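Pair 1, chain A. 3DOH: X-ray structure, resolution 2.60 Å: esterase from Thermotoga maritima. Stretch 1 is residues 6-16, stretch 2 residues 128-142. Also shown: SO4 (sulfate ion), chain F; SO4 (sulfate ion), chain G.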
# COMPACT_ATOMS: atom_id res chain seq x y z
N VAL A 6 -27.82 27.45 -18.22
CA VAL A 6 -27.49 26.08 -18.58
C VAL A 6 -28.69 25.38 -19.21
O VAL A 6 -29.75 25.25 -18.58
CB VAL A 6 -27.02 25.27 -17.36
CG1 VAL A 6 -27.38 23.80 -17.52
CG2 VAL A 6 -25.52 25.45 -17.15
N LYS A 7 -28.52 24.92 -20.44
CA LYS A 7 -29.65 24.45 -21.25
C LYS A 7 -30.19 23.08 -20.83
O LYS A 7 -31.40 22.85 -20.88
CB LYS A 7 -29.28 24.47 -22.75
CG LYS A 7 -28.55 25.76 -23.21
CD LYS A 7 -29.06 26.25 -24.61
CE LYS A 7 -30.45 26.96 -24.55
NZ LYS A 7 -30.88 27.47 -25.91
N SER A 8 -29.29 22.19 -20.43
CA SER A 8 -29.66 20.85 -20.00
C SER A 8 -28.47 20.14 -19.40
O SER A 8 -27.32 20.54 -19.62
CB SER A 8 -30.16 20.00 -21.18
OG SER A 8 -29.13 19.88 -22.15
N VAL A 9 -28.81 19.12 -18.62
CA VAL A 9 -27.86 18.18 -18.05
C VAL A 9 -28.40 16.78 -18.31
O VAL A 9 -29.48 16.40 -17.88
CB VAL A 9 -27.61 18.45 -16.58
CG1 VAL A 9 -27.62 19.95 -16.35
CG2 VAL A 9 -28.68 17.84 -15.77
N THR A 10 -27.66 16.03 -19.11
CA THR A 10 -28.15 14.81 -19.67
C THR A 10 -27.27 13.68 -19.18
O THR A 10 -26.05 13.71 -19.30
CB THR A 10 -28.09 14.87 -21.18
OG1 THR A 10 -28.67 16.09 -21.65
CG2 THR A 10 -28.83 13.70 -21.77
N LEU A 11 -27.92 12.70 -18.58
CA LEU A 11 -27.30 11.49 -18.13
C LEU A 11 -27.04 10.56 -19.29
O LEU A 11 -27.98 10.18 -19.99
CB LEU A 11 -28.27 10.82 -17.17
CG LEU A 11 -28.12 11.16 -15.69
CD1 LEU A 11 -27.56 12.55 -15.50
CD2 LEU A 11 -29.42 10.92 -14.92
N ILE A 12 -25.79 10.20 -19.54
CA ILE A 12 -25.50 9.24 -20.59
C ILE A 12 -25.35 7.84 -19.96
O ILE A 12 -24.49 7.63 -19.06
CB ILE A 12 -24.23 9.60 -21.41
CG1 ILE A 12 -24.17 11.10 -21.72
CG2 ILE A 12 -24.15 8.74 -22.69
CD1 ILE A 12 -25.28 11.59 -22.68
N THR A 13 -26.20 6.90 -20.41
CA THR A 13 -26.11 5.50 -20.02
C THR A 13 -25.69 4.70 -21.20
O THR A 13 -25.93 5.09 -22.36
CB THR A 13 -27.45 4.86 -19.48
OG1 THR A 13 -28.46 4.82 -20.51
CG2 THR A 13 -27.99 5.59 -18.25
N LYS A 14 -25.07 3.56 -20.92
CA LYS A 14 -24.55 2.70 -21.95
C LYS A 14 -24.64 1.28 -21.39
O LYS A 14 -24.49 1.08 -20.16
CB LYS A 14 -23.12 3.11 -22.19
CG LYS A 14 -22.42 2.41 -23.31
CD LYS A 14 -20.95 2.35 -23.00
CE LYS A 14 -20.11 2.32 -24.25
NZ LYS A 14 -20.04 3.68 -24.86
N VAL A 15 -24.87 0.29 -22.24
CA VAL A 15 -24.99 -1.06 -21.69
C VAL A 15 -23.60 -1.73 -21.65
O VAL A 15 -22.99 -2.00 -22.72
CB VAL A 15 -26.05 -1.95 -22.43
CG1 VAL A 15 -26.19 -3.31 -21.76
CG2 VAL A 15 -27.41 -1.24 -22.50
N PHE A 16 -23.12 -1.98 -20.43
CA PHE A 16 -21.82 -2.63 -20.23
C PHE A 16 -22.02 -4.13 -19.96
O PHE A 16 -23.15 -4.57 -19.63
CB PHE A 16 -21.06 -1.97 -19.08
CG PHE A 16 -20.60 -0.59 -19.37
CD1 PHE A 16 -21.38 0.51 -19.00
CD2 PHE A 16 -19.39 -0.37 -20.06
CE1 PHE A 16 -20.96 1.82 -19.30
CE2 PHE A 16 -18.97 0.91 -20.37
CZ PHE A 16 -19.73 2.01 -19.98
N PRO A 128 -20.63 29.17 -11.48
CA PRO A 128 -21.09 27.93 -10.84
C PRO A 128 -22.63 27.72 -10.85
O PRO A 128 -23.40 28.68 -10.69
CB PRO A 128 -20.59 28.09 -9.42
CG PRO A 128 -19.35 28.90 -9.55
CD PRO A 128 -19.53 29.80 -10.73
N PHE A 129 -23.06 26.47 -11.05
CA PHE A 129 -24.48 26.10 -10.97
C PHE A 129 -24.60 24.71 -10.37
O PHE A 129 -23.64 23.95 -10.36
CB PHE A 129 -25.17 26.15 -12.35
CG PHE A 129 -24.93 24.91 -13.20
CD1 PHE A 129 -25.74 23.75 -13.03
CD2 PHE A 129 -23.88 24.88 -14.12
CE1 PHE A 129 -25.50 22.63 -13.78
CE2 PHE A 129 -23.63 23.75 -14.85
CZ PHE A 129 -24.45 22.63 -14.70
N THR A 130 -25.79 24.36 -9.91
CA THR A 130 -26.06 23.04 -9.39
C THR A 130 -27.43 22.67 -9.86
O THR A 130 -28.27 23.54 -10.01
CB THR A 130 -26.05 23.03 -7.88
OG1 THR A 130 -24.82 23.58 -7.43
CG2 THR A 130 -26.18 21.61 -7.34
N SER A 131 -27.66 21.38 -10.10
CA SER A 131 -28.84 20.94 -10.83
C SER A 131 -29.04 19.43 -10.70
O SER A 131 -28.08 18.66 -10.76
CB SER A 131 -28.74 21.33 -12.30
OG SER A 131 -29.88 20.90 -13.03
N LYS A 132 -30.29 19.01 -10.53
CA LYS A 132 -30.72 17.64 -10.90
C LYS A 132 -30.50 17.48 -12.42
O LYS A 132 -30.19 18.46 -13.11
CB LYS A 132 -32.18 17.41 -10.51
CG LYS A 132 -32.43 17.08 -9.02
CD LYS A 132 -33.66 17.87 -8.51
CE LYS A 132 -34.28 17.37 -7.15
NZ LYS A 132 -33.32 17.23 -5.96
N GLN A 133 -30.61 16.26 -12.94
CA GLN A 133 -30.55 16.05 -14.38
C GLN A 133 -31.88 16.44 -15.03
O GLN A 133 -32.90 16.56 -14.37
CB GLN A 133 -30.27 14.59 -14.71
CG GLN A 133 -31.46 13.68 -14.61
CD GLN A 133 -31.60 13.09 -13.23
OE1 GLN A 133 -32.36 12.15 -13.02
NE2 GLN A 133 -30.85 13.62 -12.27
N THR A 134 -31.86 16.60 -16.35
CA THR A 134 -33.06 16.97 -17.10
C THR A 134 -33.35 16.04 -18.27
O THR A 134 -34.19 16.34 -19.12
CB THR A 134 -32.97 18.42 -17.61
OG1 THR A 134 -33.41 19.32 -16.59
CG2 THR A 134 -33.84 18.60 -18.85
N ASP A 135 -32.65 14.92 -18.32
CA ASP A 135 -32.62 14.11 -19.53
C ASP A 135 -31.76 12.89 -19.30
O ASP A 135 -30.69 12.98 -18.70
CB ASP A 135 -32.06 14.93 -20.70
CG ASP A 135 -33.15 15.64 -21.49
OD1 ASP A 135 -33.74 15.02 -22.39
OD2 ASP A 135 -33.42 16.83 -21.20
N GLU A 136 -32.23 11.75 -19.77
CA GLU A 136 -31.34 10.62 -19.94
C GLU A 136 -31.08 10.55 -21.45
O GLU A 136 -31.80 11.17 -22.21
CB GLU A 136 -32.01 9.36 -19.38
CG GLU A 136 -32.58 9.54 -17.94
CD GLU A 136 -32.99 8.22 -17.27
OE1 GLU A 136 -32.81 7.16 -17.88
OE2 GLU A 136 -33.48 8.24 -16.13
N LYS A 137 -30.03 9.86 -21.88
CA LYS A 137 -29.80 9.52 -23.30
C LYS A 137 -29.28 8.10 -23.20
O LYS A 137 -28.26 7.89 -22.53
CB LYS A 137 -28.70 10.42 -23.91
CG LYS A 137 -28.75 10.70 -25.40
CD LYS A 137 -27.94 9.70 -26.23
CE LYS A 137 -27.78 10.15 -27.73
NZ LYS A 137 -28.91 9.70 -28.67
N HIS A 138 -29.96 7.15 -23.83
CA HIS A 138 -29.63 5.73 -23.66
C HIS A 138 -28.91 5.19 -24.89
O HIS A 138 -29.55 4.81 -25.87
CB HIS A 138 -30.90 4.92 -23.38
CG HIS A 138 -31.72 5.45 -22.25
ND1 HIS A 138 -33.07 5.69 -22.37
CD2 HIS A 138 -31.39 5.78 -20.98
CE1 HIS A 138 -33.53 6.15 -21.22
NE2 HIS A 138 -32.53 6.22 -20.36
N LEU A 139 -27.59 5.14 -24.82
CA LEU A 139 -26.76 5.03 -26.02
C LEU A 139 -26.84 3.63 -26.61
O LEU A 139 -26.14 2.72 -26.17
CB LEU A 139 -25.31 5.39 -25.70
CG LEU A 139 -24.93 6.87 -25.83
CD1 LEU A 139 -23.46 7.08 -25.50
CD2 LEU A 139 -25.25 7.39 -27.22
N ILE A 140 -27.69 3.46 -27.62
CA ILE A 140 -27.83 2.18 -28.30
C ILE A 140 -29.16 1.52 -27.95
O ILE A 140 -29.77 0.84 -28.78
CB ILE A 140 -26.68 1.22 -27.94
CG1 ILE A 140 -25.33 1.86 -28.26
CG2 ILE A 140 -26.84 -0.10 -28.68
CD1 ILE A 140 -25.04 1.94 -29.75
N ILE A 141 -29.61 1.72 -26.72
CA ILE A 141 -30.95 1.30 -26.31
C ILE A 141 -32.02 2.18 -26.95
O ILE A 141 -33.17 1.77 -27.10
CB ILE A 141 -31.11 1.34 -24.78
CG1 ILE A 141 -30.46 0.11 -24.15
CG2 ILE A 141 -32.59 1.42 -24.41
CD1 ILE A 141 -30.63 0.03 -22.65
N ASP A 142 -31.63 3.40 -27.31
CA ASP A 142 -32.53 4.32 -27.98
C ASP A 142 -32.63 4.11 -29.50
O ASP A 142 -33.42 4.76 -30.12
CB ASP A 142 -32.16 5.76 -27.64
CG ASP A 142 -30.79 6.16 -28.21
OD1 ASP A 142 -30.12 5.30 -28.89
OD2 ASP A 142 -30.39 7.34 -27.96
S SO4 F . -26.71 6.08 -30.23
O1 SO4 F . -27.62 6.85 -29.39
O2 SO4 F . -25.63 6.93 -30.74
O3 SO4 F . -27.40 5.55 -31.37
O4 SO4 F . -26.13 4.97 -29.50
S SO4 G . -35.42 4.86 -24.98
O1 SO4 G . -35.95 3.85 -24.07
O2 SO4 G . -36.12 6.11 -24.67
O3 SO4 G . -35.63 4.48 -26.38
O4 SO4 G . -33.98 5.03 -24.75
O HOH W 1 -25.31 0.47 -24.86

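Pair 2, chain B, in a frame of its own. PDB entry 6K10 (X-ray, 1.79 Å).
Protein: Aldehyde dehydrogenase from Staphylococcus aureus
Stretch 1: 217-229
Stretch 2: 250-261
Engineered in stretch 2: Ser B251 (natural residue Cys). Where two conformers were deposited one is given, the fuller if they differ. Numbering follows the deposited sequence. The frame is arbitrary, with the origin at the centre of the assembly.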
# COMPACT_ATOMS: atom_id res chain seq x y z
N GLU B 217 -6.22 -8.01 -6.31
CA GLU B 217 -5.54 -8.90 -7.25
C GLU B 217 -6.52 -9.15 -8.39
O GLU B 217 -7.48 -9.91 -8.22
CB GLU B 217 -5.14 -10.22 -6.57
CG GLU B 217 -4.14 -10.07 -5.44
CD GLU B 217 -2.69 -10.03 -5.91
OE1 GLU B 217 -2.44 -10.30 -7.10
OE2 GLU B 217 -1.80 -9.71 -5.09
N MET B 218 -6.29 -8.51 -9.53
CA MET B 218 -7.28 -8.62 -10.60
C MET B 218 -6.69 -9.28 -11.84
O MET B 218 -5.96 -10.28 -11.72
CB MET B 218 -7.87 -7.24 -10.89
CG MET B 218 -8.69 -6.72 -9.70
SD MET B 218 -9.30 -5.03 -9.74
CE MET B 218 -7.79 -4.08 -9.89
N GLY B 219 -7.01 -8.78 -13.03
CA GLY B 219 -6.81 -9.55 -14.23
C GLY B 219 -6.21 -8.74 -15.37
O GLY B 219 -5.48 -7.76 -15.16
N GLY B 220 -6.51 -9.18 -16.58
CA GLY B 220 -5.90 -8.69 -17.79
C GLY B 220 -5.52 -9.86 -18.67
O GLY B 220 -5.92 -10.99 -18.42
N LYS B 221 -4.75 -9.58 -19.72
CA LYS B 221 -4.32 -10.60 -20.67
C LYS B 221 -2.80 -10.65 -20.63
O LYS B 221 -2.12 -9.77 -21.17
CB LYS B 221 -4.86 -10.30 -22.07
CG LYS B 221 -6.40 -10.34 -22.14
CD LYS B 221 -6.93 -9.83 -23.48
CE LYS B 221 -6.58 -10.77 -24.62
NZ LYS B 221 -7.27 -12.09 -24.48
N SER B 222 -2.26 -11.68 -19.97
CA SER B 222 -0.82 -11.80 -19.78
C SER B 222 -0.14 -12.23 -21.08
O SER B 222 -0.44 -13.32 -21.58
CB SER B 222 -0.51 -12.79 -18.67
OG SER B 222 -1.07 -12.39 -17.43
N PRO B 223 0.76 -11.44 -21.64
CA PRO B 223 1.41 -11.82 -22.90
C PRO B 223 2.65 -12.67 -22.70
O PRO B 223 3.37 -12.55 -21.71
CB PRO B 223 1.79 -10.46 -23.51
CG PRO B 223 2.04 -9.58 -22.33
CD PRO B 223 1.13 -10.07 -21.22
N VAL B 224 2.89 -13.55 -23.66
CA VAL B 224 4.16 -14.26 -23.79
C VAL B 224 4.80 -13.78 -25.08
O VAL B 224 4.20 -13.87 -26.15
CB VAL B 224 3.97 -15.79 -23.82
CG1 VAL B 224 5.31 -16.50 -24.02
CG2 VAL B 224 3.29 -16.27 -22.55
N ILE B 225 6.01 -13.22 -24.97
CA ILE B 225 6.82 -12.88 -26.13
C ILE B 225 7.79 -14.03 -26.37
O ILE B 225 8.49 -14.45 -25.44
CB ILE B 225 7.58 -11.55 -25.95
CG1 ILE B 225 6.63 -10.42 -25.57
CG2 ILE B 225 8.29 -11.17 -27.24
CD1 ILE B 225 7.32 -9.23 -24.91
N VAL B 226 7.81 -14.54 -27.59
CA VAL B 226 8.75 -15.57 -28.02
C VAL B 226 9.51 -14.98 -29.19
O VAL B 226 8.96 -14.87 -30.29
CB VAL B 226 8.04 -16.88 -28.41
CG1 VAL B 226 9.05 -17.91 -28.92
CG2 VAL B 226 7.23 -17.43 -27.25
N ASP B 227 10.75 -14.56 -28.96
CA ASP B 227 11.52 -13.95 -30.03
C ASP B 227 12.32 -15.01 -30.79
O ASP B 227 12.32 -16.19 -30.45
CB ASP B 227 12.39 -12.80 -29.50
CG ASP B 227 13.68 -13.24 -28.81
OD1 ASP B 227 14.10 -14.42 -28.87
OD2 ASP B 227 14.32 -12.34 -28.22
N GLU B 228 13.02 -14.55 -31.84
CA GLU B 228 13.65 -15.46 -32.78
C GLU B 228 14.85 -16.20 -32.20
O GLU B 228 15.33 -17.14 -32.84
CB GLU B 228 14.06 -14.70 -34.04
CG GLU B 228 15.02 -13.53 -33.80
CD GLU B 228 14.30 -12.22 -33.55
OE1 GLU B 228 13.25 -12.24 -32.87
OE2 GLU B 228 14.77 -11.17 -34.04
N THR B 229 15.34 -15.81 -31.03
CA THR B 229 16.45 -16.50 -30.39
C THR B 229 16.01 -17.55 -29.38
O THR B 229 16.86 -18.24 -28.81
CB THR B 229 17.38 -15.49 -29.69
OG1 THR B 229 16.72 -14.97 -28.52
CG2 THR B 229 17.73 -14.35 -30.62
N THR B 250 -6.25 -19.34 -14.69
CA THR B 250 -5.21 -18.76 -13.86
C THR B 250 -4.98 -17.32 -14.29
O THR B 250 -4.92 -17.02 -15.49
CB THR B 250 -3.90 -19.56 -13.98
OG1 THR B 250 -4.16 -20.95 -13.76
CG2 THR B 250 -2.88 -19.07 -12.95
N SER B 251 -4.86 -16.43 -13.31
CA SER B 251 -4.68 -15.02 -13.62
C SER B 251 -3.32 -14.73 -14.23
O SER B 251 -3.16 -13.73 -14.94
CB SER B 251 -4.90 -14.17 -12.37
OG SER B 251 -3.95 -14.48 -11.37
N VAL B 252 -2.33 -15.58 -13.98
CA VAL B 252 -1.00 -15.42 -14.55
C VAL B 252 -0.73 -16.46 -15.63
O VAL B 252 0.41 -16.66 -16.04
CB VAL B 252 0.09 -15.43 -13.47
CG1 VAL B 252 -0.17 -14.33 -12.44
CG2 VAL B 252 0.14 -16.78 -12.79
N ALA B 253 -1.77 -17.14 -16.10
CA ALA B 253 -1.61 -18.04 -17.23
C ALA B 253 -1.28 -17.24 -18.49
O ALA B 253 -1.78 -16.13 -18.68
CB ALA B 253 -2.88 -18.85 -17.47
N PRO B 254 -0.42 -17.77 -19.36
CA PRO B 254 -0.25 -17.17 -20.68
C PRO B 254 -1.60 -16.95 -21.35
O PRO B 254 -2.33 -17.91 -21.64
CB PRO B 254 0.59 -18.21 -21.43
CG PRO B 254 1.42 -18.81 -20.34
CD PRO B 254 0.49 -18.91 -19.15
N ASP B 255 -1.97 -15.69 -21.55
CA ASP B 255 -3.22 -15.44 -22.25
C ASP B 255 -3.04 -15.57 -23.76
O ASP B 255 -3.79 -16.31 -24.40
CB ASP B 255 -3.77 -14.05 -21.89
CG ASP B 255 -5.15 -13.81 -22.48
OD1 ASP B 255 -5.24 -13.43 -23.66
OD2 ASP B 255 -6.14 -14.03 -21.75
N TYR B 256 -2.05 -14.89 -24.32
CA TYR B 256 -1.79 -14.95 -25.75
C TYR B 256 -0.29 -14.90 -25.99
O TYR B 256 0.49 -14.55 -25.11
CB TYR B 256 -2.50 -13.81 -26.50
CG TYR B 256 -2.03 -12.42 -26.11
CD1 TYR B 256 -2.63 -11.74 -25.05
CD2 TYR B 256 -1.00 -11.79 -26.79
CE1 TYR B 256 -2.22 -10.48 -24.69
CE2 TYR B 256 -0.58 -10.52 -26.43
CZ TYR B 256 -1.19 -9.87 -25.38
OH TYR B 256 -0.77 -8.60 -25.01
N ILE B 257 0.11 -15.25 -27.21
CA ILE B 257 1.51 -15.32 -27.60
C ILE B 257 1.78 -14.30 -28.71
O ILE B 257 1.01 -14.21 -29.67
CB ILE B 257 1.90 -16.74 -28.06
CG1 ILE B 257 1.64 -17.75 -26.94
CG2 ILE B 257 3.36 -16.78 -28.53
CD1 ILE B 257 2.24 -19.14 -27.17
N LEU B 258 2.84 -13.53 -28.54
CA LEU B 258 3.43 -12.71 -29.60
C LEU B 258 4.75 -13.39 -29.96
O LEU B 258 5.70 -13.36 -29.17
CB LEU B 258 3.67 -11.28 -29.14
CG LEU B 258 2.44 -10.38 -28.97
CD1 LEU B 258 2.81 -9.18 -28.13
CD2 LEU B 258 1.89 -9.94 -30.32
N VAL B 259 4.78 -14.05 -31.12
CA VAL B 259 5.96 -14.80 -31.55
C VAL B 259 6.53 -14.14 -32.80
O VAL B 259 5.78 -13.68 -33.67
CB VAL B 259 5.63 -16.29 -31.81
CG1 VAL B 259 4.61 -16.46 -32.94
CG2 VAL B 259 6.90 -17.09 -32.09
N HIS B 260 7.85 -14.09 -32.89
CA HIS B 260 8.48 -13.55 -34.09
C HIS B 260 8.12 -14.41 -35.29
O HIS B 260 8.08 -15.64 -35.21
CB HIS B 260 10.00 -13.48 -33.92
CG HIS B 260 10.67 -12.72 -35.03
ND1 HIS B 260 11.08 -13.32 -36.20
CD2 HIS B 260 11.00 -11.41 -35.14
CE1 HIS B 260 11.63 -12.42 -36.99
NE2 HIS B 260 11.59 -11.25 -36.37
N GLU B 261 7.83 -13.74 -36.41
CA GLU B 261 7.44 -14.37 -37.67
C GLU B 261 8.28 -15.59 -38.02
O GLU B 261 7.76 -16.61 -38.48
CB GLU B 261 7.54 -13.34 -38.80
CG GLU B 261 6.23 -12.88 -39.38
CD GLU B 261 6.41 -11.65 -40.24
OE1 GLU B 261 7.55 -11.41 -40.70
OE2 GLU B 261 5.42 -10.92 -40.47
O HOH W 2 -2.01 -7.59 -22.92
O HOH W 3 -3.38 -13.98 -18.19

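Two parallel strand pairs, from an esterase (pair 1) and an aldehyde dehydrogenase (pair 2), superpose with an RMSD of 0.5 Å over 14 central residues. In both, a strand of stretch 1 runs beside one of stretch 2, with angles of 32° in pair 1 and 17° in pair 2, and the backbone bonds fall at matched positions. The ladder opens with Thr A134 N to Val A9 O (2.8 Å) in pair 1 and Asp B255 N to Ser B222 O (2.8 Å) in pair 2. Leu A11 then bonds on both sides, N to Asp A135 O (2.8 Å) and O to Lys A137 N (2.8 Å); its match, Val B224, does the same, N to Tyr B256 O (3.0 Å) and O to Leu B258 N (2.8 Å). Thr A13 N to Lys A137 O (3.1 Å) corresponds to Val B226 N to Leu B258 O (2.9 Å). Because alternate residues of stretch 1 make these bonds, the residues between them leave their N and O free of the partner strand.

Side chains differ on this common frame. At the matched pair Val A9 and Ser B222, Val A9 approaches Phe A129 (CG1 to CE1, 4.3 Å), whereas Ser B222 brings CB to 3.6 Å from Ala B253 O; a water accepts from the backbone N of Ser B222 (3.1 Å from the water O). One position earlier, Ser A8 makes no close contact, but Lys B221 reaches across to a salt bridge, NZ to Asp B255 OD1 at 2.6 Å; Thr A134, the match of Asp B255, carries no charge. Thr A10 sets its CG2 against Asp A135 CB (3.6 Å). Pro B223 instead lies over one face of the Tyr B256 ring, its CB 3.6 Å from CZ, so a proline against an aromatic ring stands where a threonine methyl meets an aspartate CB.

Leu A11 extends CD2 to Gln A133 CG (3.4 Å), and the shorter Val B224 meets Pro B254 with CG2 to CB at 3.5 Å: Leu A11 against Gln A133 in pair 1 corresponds to Val B224 against Pro B254 in pair 2. Ile A12 and Ile B225 coincide, both m at chi1, and both bring CA near the partner carbonyl, Ile A12 CA to Lys A137 O at 3.6 Å and Ile B225 CA to Leu B258 O at 3.3 Å; Ile A12 also packs CG2 on Leu A139 CD1 (3.3 Å). Thr A13 OG1 sits at the edge of the His A138 ring, 3.1 Å from CD2; at the matched positions Val B226 CB meets Val B259 CG2 at 3.9 Å, a methyl contact where pair 1 has a hydroxyl oxygen at a ring edge.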